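Local coordinates for protein serpin 2 (PDB 3PZF) that inhibits the clip-domain serine proteases CLIPB9, CLIPB10 and CLIPB4 and so restrains melanization in the mosquito immune response, at residues 234-239 and 245-250. Numbering follows the deposited sequence.
Sequences ILRLPY and AMYFIL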
loop_
_atom_site.group_PDB
_atom_site.type_symbol
_atom_site.label_atom_id
_atom_site.label_comp_id
_atom_site.label_asym_id
_atom_site.label_seq_id
_atom_site.Cartn_x
_atom_site.Cartn_y
_atom_site.Cartn_z
ATOM N N ILE A 234 15.069 -13.385 -0.856
ATOM C CA ILE A 234 13.784 -13.012 -0.303
ATOM C C ILE A 234 13.674 -13.509 1.126
ATOM O O ILE A 234 14.045 -14.638 1.420
ATOM C CB ILE A 234 12.642 -13.587 -1.169
ATOM C CG1 ILE A 234 12.847 -13.146 -2.630
ATOM C CG2 ILE A 234 11.330 -13.105 -0.646
ATOM C CD1 ILE A 234 11.799 -13.673 -3.605
ATOM N N LEU A 235 13.134 -12.673 2.006
ATOM C CA LEU A 235 13.031 -12.984 3.440
ATOM C C LEU A 235 11.649 -12.626 3.966
ATOM O O LEU A 235 11.092 -11.600 3.589
ATOM C CB LEU A 235 14.090 -12.168 4.220
ATOM C CG LEU A 235 13.992 -12.200 5.748
ATOM C CD1 LEU A 235 14.551 -13.529 6.328
ATOM C CD2 LEU A 235 14.773 -11.035 6.377
ATOM N N ARG A 236 11.129 -13.440 4.881
ATOM C CA ARG A 236 9.842 -13.169 5.521
ATOM C C ARG A 236 10.031 -12.953 7.015
ATOM O O ARG A 236 10.545 -13.847 7.695
ATOM C CB ARG A 236 8.903 -14.390 5.307
ATOM C CG ARG A 236 7.594 -14.324 6.118
ATOM C CD ARG A 236 6.825 -15.677 5.933
ATOM N NE ARG A 236 5.596 -15.772 6.714
ATOM C CZ ARG A 236 5.521 -16.257 7.943
ATOM N NH1 ARG A 236 6.616 -16.702 8.549
ATOM N NH2 ARG A 236 4.338 -16.345 8.552
ATOM N N LEU A 237 9.605 -11.787 7.522
ATOM C CA LEU A 237 9.523 -11.532 8.964
ATOM C C LEU A 237 8.058 -11.365 9.348
ATOM O O LEU A 237 7.422 -10.378 8.953
ATOM C CB LEU A 237 10.270 -10.242 9.361
ATOM C CG LEU A 237 11.759 -10.236 9.011
ATOM C CD1 LEU A 237 12.398 -8.936 9.617
ATOM C CD2 LEU A 237 12.471 -11.520 9.497
ATOM N N PRO A 238 7.519 -12.322 10.099
ATOM C CA PRO A 238 6.112 -12.297 10.504
ATOM C C PRO A 238 5.843 -11.310 11.635
ATOM O O PRO A 238 6.719 -11.084 12.462
ATOM C CB PRO A 238 5.883 -13.721 11.009
ATOM C CG PRO A 238 7.250 -14.166 11.484
ATOM C CD PRO A 238 8.174 -13.593 10.476
ATOM N N TYR A 239 4.637 -10.746 11.667
ATOM C CA TYR A 239 4.169 -9.999 12.827
ATOM C C TYR A 239 3.277 -10.869 13.712
ATOM O O TYR A 239 2.645 -11.802 13.224
ATOM C CB TYR A 239 3.346 -8.783 12.376
ATOM C CG TYR A 239 4.109 -7.712 11.633
ATOM C CD1 TYR A 239 4.811 -6.719 12.319
ATOM C CD2 TYR A 239 4.086 -7.664 10.248
ATOM C CE1 TYR A 239 5.484 -5.716 11.633
ATOM C CE2 TYR A 239 4.751 -6.655 9.555
ATOM C CZ TYR A 239 5.449 -5.694 10.252
ATOM O OH TYR A 239 6.110 -4.694 9.566
ATOM N N ALA A 245 2.681 -10.429 7.571
ATOM C CA ALA A 245 4.151 -10.578 7.550
ATOM C C ALA A 245 4.761 -9.556 6.616
ATOM O O ALA A 245 4.093 -9.111 5.707
ATOM C CB ALA A 245 4.508 -12.013 7.086
ATOM N N MET A 246 6.006 -9.129 6.855
ATOM C CA MET A 246 6.687 -8.263 5.903
ATOM C C MET A 246 7.670 -9.094 5.115
ATOM O O MET A 246 8.482 -9.823 5.685
ATOM C CB MET A 246 7.434 -7.094 6.577
ATOM C CG MET A 246 8.140 -6.187 5.552
ATOM S SD MET A 246 8.842 -4.644 6.272
ATOM C CE MET A 246 7.415 -3.576 6.424
ATOM N N TYR A 247 7.616 -8.969 3.795
ATOM C CA TYR A 247 8.604 -9.628 2.945
ATOM C C TYR A 247 9.612 -8.621 2.428
ATOM O O TYR A 247 9.261 -7.462 2.191
ATOM C CB TYR A 247 7.921 -10.275 1.749
ATOM C CG TYR A 247 7.249 -11.603 2.016
ATOM C CD1 TYR A 247 5.926 -11.659 2.461
ATOM C CD2 TYR A 247 7.930 -12.820 1.801
ATOM C CE1 TYR A 247 5.293 -12.899 2.694
ATOM C CE2 TYR A 247 7.290 -14.047 2.017
ATOM C CZ TYR A 247 5.986 -14.079 2.470
ATOM O OH TYR A 247 5.384 -15.336 2.656
ATOM N N PHE A 248 10.875 -9.052 2.292
ATOM C CA PHE A 248 11.947 -8.199 1.782
ATOM C C PHE A 248 12.528 -8.884 0.565
ATOM O O PHE A 248 12.839 -10.073 0.632
ATOM C CB PHE A 248 13.064 -8.035 2.837
ATOM C CG PHE A 248 12.583 -7.425 4.133
ATOM C CD1 PHE A 248 12.725 -6.065 4.367
ATOM C CD2 PHE A 248 11.925 -8.203 5.085
ATOM C CE1 PHE A 248 12.250 -5.499 5.539
ATOM C CE2 PHE A 248 11.451 -7.631 6.265
ATOM C CZ PHE A 248 11.630 -6.278 6.496
ATOM N N ILE A 249 12.696 -8.148 -0.528
ATOM C CA ILE A 249 13.380 -8.680 -1.713
ATOM C C ILE A 249 14.635 -7.849 -1.937
ATOM O O ILE A 249 14.539 -6.669 -2.279
ATOM C CB ILE A 249 12.491 -8.621 -2.955
ATOM C CG1 ILE A 249 11.220 -9.471 -2.726
ATOM C CG2 ILE A 249 13.263 -9.081 -4.201
ATOM C CD1 ILE A 249 10.134 -9.306 -3.849
ATOM N N LEU A 250 15.794 -8.487 -1.734
ATOM C CA LEU A 250 17.090 -7.806 -1.744
ATOM C C LEU A 250 17.850 -8.291 -2.966
ATOM O O LEU A 250 18.291 -9.446 -3.008
ATOM C CB LEU A 250 17.863 -8.148 -0.469
ATOM C CG LEU A 250 19.321 -7.637 -0.380
ATOM C CD1 LEU A 250 19.375 -6.109 -0.279
ATOM C CD2 LEU A 250 20.012 -8.270 0.815
#
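A beta hairpin of the serpin fold brings Leu235 and Leu237 of 234-239 into hydrogen-bonded antiparallel pairs with Phe248 and Met246 of 245-250. Each pair makes two backbone bonds, from Phe248 N to Leu235 O at 2.9 Å and from Met246 N to Leu237 O at 2.8 Å, with the return bonds running from Leu235 N to Phe248 O and from Leu237 N to Met246 O. On the face carrying Arg236 and Tyr247, the backbone sets Arg236 CB over one face of the Tyr247 ring, 4.1 Å from the centroid, a CH-pi contact; chi1 of 171° carries CG along the same face toward the rim. Extended from CG to NE, the chain brings CD to Tyr247 OH at 3.6 Å, and the guanidinium, its plane 65° from the ring's, salt-bridges Glu381. Beyond the ring, Ile234 CG1 lies beside Ile249 CG1, with helix 266-274 packed against both isoleucines. The other face is apolar: Leu237 crosses Phe248 at about a right angle, Leu237 CD1 meeting Phe248 CE2 at 3.7 Å. Past the strand end, the Tyr239 ring reaches back to Met246, Tyr239 OH 3.6 Å from Met246 CE, while that hydroxyl hydrogen-bonds Ser346 of the hinge region, required for protease binding. Strands 211-227 and 374-380 flank this hairpin, characteristic of serpin beta-sheet B.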